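Local coordinates for protein nicotinate phosphoribosyltransferase (Vibrio cholerae, PDB 4HL7) that probably catalyses the ATP-assisted transfer of the phosphoribosyl group of phosphoribosyl pyrophosphate to nicotinate, giving nicotinate ribonucleotide on the way to NAD, at residues 253-256 with 257-261; 280-283 with 284-288. One frame throughout, in Å; residues are numbered along the deposited sequence.

Interaction 1: residues 253-256 with 257-261; sequences ERWL and TAFDG
T257 N still donates to E253 O at 3.3 Å, but this is the last turn of helix 247-258, and the next amide, A258 N, has only weak, bent bonds to R254 O and W255 O. This is a fraying helical C-terminus: F259 itself takes an extended conformation, and the chain leads on from the helix to strand 265-267 of the parallel sheet, in what is probably a TIM-barrel-like domain.

Across this exit W255 and F259, four residues apart, form an edge-to-face pair. Their six-membered rings have centroids 4.7 Å apart and planes at 56°. F259 brings its CE2 corner down over the middle of the indole, 3.5 Å from W255 CZ2, and W255 CE3 lies in the plane of the phenyl ring, at its edge. The indole can lie beneath F259 because CG of W255 is anti to the backbone N (chi1 -173°). Two wide, flat side chains suit this buried end, where W234 also meets the indole edge-to-face and W255 NE1 is bonded to L263 O.

On the more exposed side, T257 OG1 lies near R254 O in a weak, undecided contact. R254 NH1 is hydrogen-bonded to Y34 OH, and its guanidinium makes a cation-pi contact with F33. A258, small enough to sit against helix 21-33, places its CB 3.4 Å from R254 O. Beside it, the CD2 edge of F259 approaches W255 O at 3.3 Å.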
ATOM      1  N   GLU A 253       8.547  15.950  -8.321  1.00 13.74           N
ATOM      2  CA  GLU A 253       9.268  16.190  -9.544  1.00 14.21           C
ATOM      3  C   GLU A 253      10.037  14.963 -10.003  1.00 14.44           C
ATOM      4  O   GLU A 253      10.070  14.648 -11.189  1.00 14.69           O
ATOM      5  CB  GLU A 253      10.226  17.398  -9.320  1.00 15.39           C
ATOM      6  CG  GLU A 253       9.396  18.665  -9.093  1.00 17.52           C
ATOM      7  CD  GLU A 253      10.283  19.836  -8.745  1.00 27.56           C
ATOM      8  OE1 GLU A 253      11.331  19.594  -8.159  1.00 27.54           O
ATOM      9  OE2 GLU A 253       9.915  20.971  -9.052  1.00 24.14           O
ATOM     10  N   ARG A 254      10.689  14.277  -9.078  1.00 14.76           N
ATOM     11  CA  ARG A 254      11.591  13.196  -9.457  1.00 16.20           C
ATOM     12  C   ARG A 254      10.822  11.954  -9.896  1.00 16.26           C
ATOM     13  O   ARG A 254      11.344  11.157 -10.646  1.00 16.43           O
ATOM     14  CB  ARG A 254      12.510  12.843  -8.306  1.00 17.20           C
ATOM     15  CG  ARG A 254      13.588  13.926  -8.190  1.00 25.42           C
ATOM     16  CD  ARG A 254      14.919  13.388  -7.735  1.00 27.11           C
ATOM     17  NE  ARG A 254      16.012  14.024  -8.493  1.00 32.08           N
ATOM     18  CZ  ARG A 254      17.289  13.701  -8.361  1.00 34.16           C
ATOM     19  NH1 ARG A 254      17.640  12.780  -7.468  1.00 30.25           N
ATOM     20  NH2 ARG A 254      18.224  14.324  -9.094  1.00 34.76           N
ATOM     21  N   TRP A 255       9.584  11.778  -9.439  1.00 13.88           N
ATOM     22  CA  TRP A 255       8.785  10.666  -9.983  1.00 14.95           C
ATOM     23  C   TRP A 255       8.625  10.838 -11.498  1.00 15.31           C
ATOM     24  O   TRP A 255       8.724   9.901 -12.272  1.00 15.50           O
ATOM     25  CB  TRP A 255       7.394  10.602  -9.314  1.00 15.30           C
ATOM     26  CG  TRP A 255       6.611   9.382  -9.735  1.00 15.67           C
ATOM     27  CD1 TRP A 255       5.609   9.261 -10.708  1.00 18.47           C
ATOM     28  CD2 TRP A 255       6.859   8.023  -9.277  1.00 17.80           C
ATOM     29  NE1 TRP A 255       5.201   7.910 -10.817  1.00 20.76           N
ATOM     30  CE2 TRP A 255       5.892   7.157  -9.939  1.00 19.43           C
ATOM     31  CE3 TRP A 255       7.744   7.465  -8.370  1.00 19.67           C
ATOM     32  CZ2 TRP A 255       5.853   5.778  -9.707  1.00 22.33           C
ATOM     33  CZ3 TRP A 255       7.665   6.080  -8.129  1.00 20.60           C
ATOM     34  CH2 TRP A 255       6.735   5.279  -8.776  1.00 22.05           C
ATOM     35  N   LEU A 256       8.334  12.070 -11.915  1.00 15.90           N
ATOM     36  CA  LEU A 256       8.156  12.398 -13.337  1.00 16.32           C
ATOM     37  C   LEU A 256       9.451  12.218 -14.168  1.00 17.55           C
ATOM     38  O   LEU A 256       9.394  11.838 -15.316  1.00 23.13           O
ATOM     39  CB  LEU A 256       7.674  13.832 -13.470  1.00 15.53           C
ATOM     40  CG  LEU A 256       6.274  14.051 -12.815  1.00 15.08           C
ATOM     41  CD1 LEU A 256       5.871  15.539 -12.966  1.00 13.63           C
ATOM     42  CD2 LEU A 256       5.113  13.098 -13.242  1.00 14.31           C
ATOM     43  N   THR A 257      10.611  12.449 -13.567  1.00 17.71           N
ATOM     44  CA  THR A 257      11.888  12.329 -14.336  1.00 17.73           C
ATOM     45  C   THR A 257      12.479  10.920 -14.265  1.00 20.53           C
ATOM     46  O   THR A 257      13.483  10.638 -14.928  1.00 19.55           O
ATOM     47  CB  THR A 257      12.904  13.376 -13.917  1.00 21.37           C
ATOM     48  OG1 THR A 257      13.068  13.350 -12.527  1.00 20.70           O
ATOM     49  CG2 THR A 257      12.393  14.785 -14.310  1.00 19.97           C
ATOM     50  N   ALA A 258      11.856  10.066 -13.449  1.00 17.00           N
ATOM     51  CA  ALA A 258      12.242   8.637 -13.333  1.00 16.35           C
ATOM     52  C   ALA A 258      11.708   7.790 -14.483  1.00 19.79           C
ATOM     53  O   ALA A 258      12.237   6.731 -14.745  1.00 20.96           O
ATOM     54  CB  ALA A 258      11.746   8.096 -12.008  1.00 16.30           C
ATOM     55  N   PHE A 259      10.647   8.254 -15.155  1.00 18.85           N
ATOM     56  CA  PHE A 259       9.920   7.438 -16.180  1.00 19.26           C
ATOM     57  C   PHE A 259       9.470   8.347 -17.316  1.00 20.52           C
ATOM     58  O   PHE A 259       9.139   9.518 -17.052  1.00 19.32           O
ATOM     59  CB  PHE A 259       8.638   6.819 -15.602  1.00 20.63           C
ATOM     60  CG  PHE A 259       8.812   6.075 -14.264  1.00 20.71           C
ATOM     61  CD1 PHE A 259       9.110   4.705 -14.242  1.00 20.42           C
ATOM     62  CD2 PHE A 259       8.559   6.715 -13.039  1.00 19.95           C
ATOM     63  CE1 PHE A 259       9.221   4.027 -12.997  1.00 21.04           C
ATOM     64  CE2 PHE A 259       8.636   6.051 -11.804  1.00 18.92           C
ATOM     65  CZ  PHE A 259       9.003   4.692 -11.783  1.00 18.30           C
ATOM     66  N   ASP A 260       9.358   7.820 -18.550  1.00 18.40           N
ATOM     67  CA  ASP A 260       8.728   8.649 -19.637  1.00 21.44           C
ATOM     68  C   ASP A 260       7.262   9.020 -19.361  1.00 22.25           C
ATOM     69  O   ASP A 260       6.848  10.159 -19.570  1.00 21.36           O
ATOM     70  CB  ASP A 260       8.755   7.914 -20.981  1.00 25.58           C
ATOM     71  CG  ASP A 260      10.143   7.769 -21.532  1.00 32.92           C
ATOM     72  OD1 ASP A 260      10.996   8.503 -21.057  1.00 29.48           O
ATOM     73  OD2 ASP A 260      10.365   6.935 -22.466  1.00 33.73           O
ATOM     74  N   GLY A 261       6.470   8.026 -18.935  1.00 20.66           N
ATOM     75  CA  GLY A 261       5.025   8.176 -18.888  1.00 20.47           C
ATOM     76  C   GLY A 261       4.330   7.282 -17.875  1.00 19.55           C
ATOM     77  O   GLY A 261       3.147   7.028 -18.032  1.00 22.10           O
TER

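Interaction 2: residues 280-283 with 284-288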
ATOM      1  N   PHE A 280       1.925  21.456  -4.846  1.00 14.87           N
ATOM      2  CA  PHE A 280       1.355  20.821  -6.060  1.00 15.94           C
ATOM      3  C   PHE A 280       1.015  21.931  -7.045  1.00 14.47           C
ATOM      4  O   PHE A 280      -0.157  22.280  -7.217  1.00 17.22           O
ATOM      5  CB  PHE A 280       0.129  19.993  -5.659  1.00 15.73           C
ATOM      6  CG  PHE A 280      -0.291  18.910  -6.677  1.00 14.46           C
ATOM      7  CD1 PHE A 280       0.631  18.014  -7.239  1.00 15.39           C
ATOM      8  CD2 PHE A 280      -1.641  18.769  -7.003  1.00 14.92           C
ATOM      9  CE1 PHE A 280       0.211  17.046  -8.147  1.00 16.21           C
ATOM     10  CE2 PHE A 280      -2.067  17.818  -7.924  1.00 15.61           C
ATOM     11  CZ  PHE A 280      -1.135  16.916  -8.470  1.00 17.63           C
ATOM     12  N   ASN A 281       2.073  22.540  -7.651  1.00 15.15           N
ATOM     13  CA  ASN A 281       1.868  23.686  -8.510  1.00 15.73           C
ATOM     14  C   ASN A 281       1.257  23.307  -9.886  1.00 15.68           C
ATOM     15  O   ASN A 281       0.942  22.152 -10.189  1.00 14.39           O
ATOM     16  CB  ASN A 281       3.180  24.448  -8.678  1.00 14.40           C
ATOM     17  CG  ASN A 281       4.262  23.599  -9.267  1.00 15.19           C
ATOM     18  OD1 ASN A 281       4.043  22.906 -10.225  1.00 16.61           O
ATOM     19  ND2 ASN A 281       5.470  23.678  -8.686  1.00 17.27           N
ATOM     20  N   ARG A 282       1.061  24.311 -10.720  1.00 16.45           N
ATOM     21  CA  ARG A 282       0.278  24.106 -11.909  1.00 18.08           C
ATOM     22  C   ARG A 282       0.977  23.079 -12.828  1.00 16.89           C
ATOM     23  O   ARG A 282       0.315  22.183 -13.409  1.00 18.20           O
ATOM     24  CB  ARG A 282       0.050  25.472 -12.637  1.00 18.35           C
ATOM     25  CG  ARG A 282      -0.957  25.344 -13.783  1.00 21.97           C
ATOM     26  CD  ARG A 282      -1.404  26.685 -14.410  1.00 24.05           C
ATOM     27  NE  ARG A 282      -0.371  27.082 -15.323  1.00 26.95           N
ATOM     28  CZ  ARG A 282      -0.295  26.596 -16.572  1.00 26.48           C
ATOM     29  NH1 ARG A 282       0.718  26.960 -17.357  1.00 29.14           N
ATOM     30  NH2 ARG A 282      -1.231  25.723 -16.986  1.00 25.52           N
ATOM     31  N   HIS A 283       2.311  23.151 -12.896  1.00 18.78           N
ATOM     32  CA  HIS A 283       3.047  22.230 -13.778  1.00 20.96           C
ATOM     33  C   HIS A 283       2.927  20.793 -13.263  1.00 19.11           C
ATOM     34  O   HIS A 283       2.604  19.893 -14.047  1.00 16.72           O
ATOM     35  CB  HIS A 283       4.468  22.723 -14.028  1.00 24.95           C
ATOM     36  CG  HIS A 283       4.542  24.091 -14.772  1.00 21.44           C
ATOM     37  ND1 HIS A 283       5.495  25.013 -14.499  1.00 24.95           N
ATOM     38  CD2 HIS A 283       3.681  24.688 -15.682  1.00 25.64           C
ATOM     39  CE1 HIS A 283       5.330  26.077 -15.292  1.00 29.64           C
ATOM     40  NE2 HIS A 283       4.200  25.895 -16.008  1.00 26.30           N
ATOM     41  N   LEU A 284       2.982  20.594 -11.942  1.00 16.73           N
ATOM     42  CA  LEU A 284       2.877  19.264 -11.357  1.00 16.62           C
ATOM     43  C   LEU A 284       1.458  18.761 -11.447  1.00 14.47           C
ATOM     44  O   LEU A 284       1.216  17.588 -11.719  1.00 15.64           O
ATOM     45  CB  LEU A 284       3.339  19.270  -9.897  1.00 16.22           C
ATOM     46  CG  LEU A 284       4.876  19.386  -9.796  1.00 16.75           C
ATOM     47  CD1 LEU A 284       5.287  19.671  -8.353  1.00 17.00           C
ATOM     48  CD2 LEU A 284       5.629  18.195 -10.379  1.00 17.74           C
ATOM     49  N   ALA A 285       0.510  19.641 -11.187  1.00 14.04           N
ATOM     50  CA  ALA A 285      -0.960  19.237 -11.225  1.00 14.69           C
ATOM     51  C   ALA A 285      -1.421  18.846 -12.620  1.00 15.03           C
ATOM     52  O   ALA A 285      -2.314  18.001 -12.761  1.00 15.11           O
ATOM     53  CB  ALA A 285      -1.848  20.349 -10.658  1.00 15.27           C
ATOM     54  N   ASN A 286      -0.833  19.445 -13.656  1.00 15.27           N
ATOM     55  CA  ASN A 286      -1.128  19.044 -15.018  1.00 15.42           C
ATOM     56  C   ASN A 286      -0.417  17.762 -15.408  1.00 14.33           C
ATOM     57  O   ASN A 286      -0.993  16.909 -16.036  1.00 15.68           O
ATOM     58  CB  ASN A 286      -0.748  20.156 -15.987  1.00 17.48           C
ATOM     59  CG  ASN A 286      -1.902  21.162 -16.171  1.00 16.48           C
ATOM     60  OD1 ASN A 286      -2.999  20.775 -16.490  1.00 19.01           O
ATOM     61  ND2 ASN A 286      -1.635  22.445 -15.947  1.00 17.78           N
ATOM     62  N   ALA A 287       0.802  17.595 -14.946  1.00 14.10           N
ATOM     63  CA  ALA A 287       1.520  16.390 -15.335  1.00 14.93           C
ATOM     64  C   ALA A 287       0.976  15.140 -14.613  1.00 14.39           C
ATOM     65  O   ALA A 287       0.903  14.072 -15.204  1.00 15.49           O
ATOM     66  CB  ALA A 287       3.006  16.556 -15.009  1.00 15.87           C
ATOM     67  N   TYR A 288       0.605  15.278 -13.339  1.00 13.63           N
ATOM     68  CA  TYR A 288       0.082  14.125 -12.597  1.00 13.80           C
ATOM     69  C   TYR A 288      -1.322  13.712 -13.084  1.00 15.46           C
ATOM     70  O   TYR A 288      -2.135  14.546 -13.422  1.00 15.00           O
ATOM     71  CB  TYR A 288       0.069  14.441 -11.089  1.00 12.94           C
ATOM     72  CG  TYR A 288       1.366  14.043 -10.453  1.00 12.55           C
ATOM     73  CD1 TYR A 288       1.447  12.881  -9.696  1.00 15.33           C
ATOM     74  CD2 TYR A 288       2.506  14.846 -10.612  1.00 13.35           C
ATOM     75  CE1 TYR A 288       2.650  12.489  -9.116  1.00 16.94           C
ATOM     76  CE2 TYR A 288       3.739  14.446 -10.058  1.00 13.59           C
ATOM     77  CZ  TYR A 288       3.786  13.247  -9.351  1.00 16.57           C
ATOM     78  OH  TYR A 288       4.978  12.822  -8.802  1.00 15.44           O
TER
HETATM   79  O   HOH W   1      -3.620  24.797 -16.050  1.00 24.94           O
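A285 packs on one face of the F280 ring, its CA 3.9 Å from the ring centroid in a CH-pi contact and offset toward the rim, while A285 CB rests 3.7 Å from F280 CE2. The phenyl ring lies along the flank of the helix, beside A285 and Y288. Its far corner, CZ, has Y288 CB in the ring plane, and the same edge points toward the face of the tyrosine in an offset edge-to-face pair, planes at 70°. Alanine leaves room for the ring here, and a large aromatic suits F280, which also touches M305 and Y309 of helix 298-311.

N281 is the N-cap of helix 282-287. Its chi1 of 59° sets CG between the backbone N and the carbonyl carbon, which folds the short amide back over the helix start, and OD1 accepts from L284 N at 3.1 Å in a nearly straight bond. Asparagine thus supplies the acceptor that an amide of the first turn lacks. L284 lies across the cap, its CG 3.6 Å from N281 OD1.

On the outer side the R282 chain bends at its third torsion, bringing NH2 to a water 2.7 Å away, in the guanidinium plane. N286 ND2 donates to the same water, so the two donor groups share one acceptor although the guanidinium and amide planes stand 74° apart. N286 ND2 also donates weakly to R282 O at 3.2 Å, the oxygen that accepts N286 N.

In the fold
Along the chain, interaction 1 comes first, at the end of helix 247-258, and interaction 2 follows on helix 282-287; each is a local contact within one continuous stretch, and they neither nest nor cross. After interaction 2 the chain enters strand 290-293, the next strand inward from strand 265-267 at one edge of the parallel sheet of the probably TIM-barrel-like domain. Although strand 265-267 and helix 273-279 separate them in sequence, the two helices touch. L256 of interaction 1 packs on L284, A287 and Y288 of interaction 2, and W255 CB lies 3.3 Å from Y288 OH, which is hydrogen-bonded to L252 O. Interaction 1 also reaches helix 21-33, and interaction 2 helix 298-311.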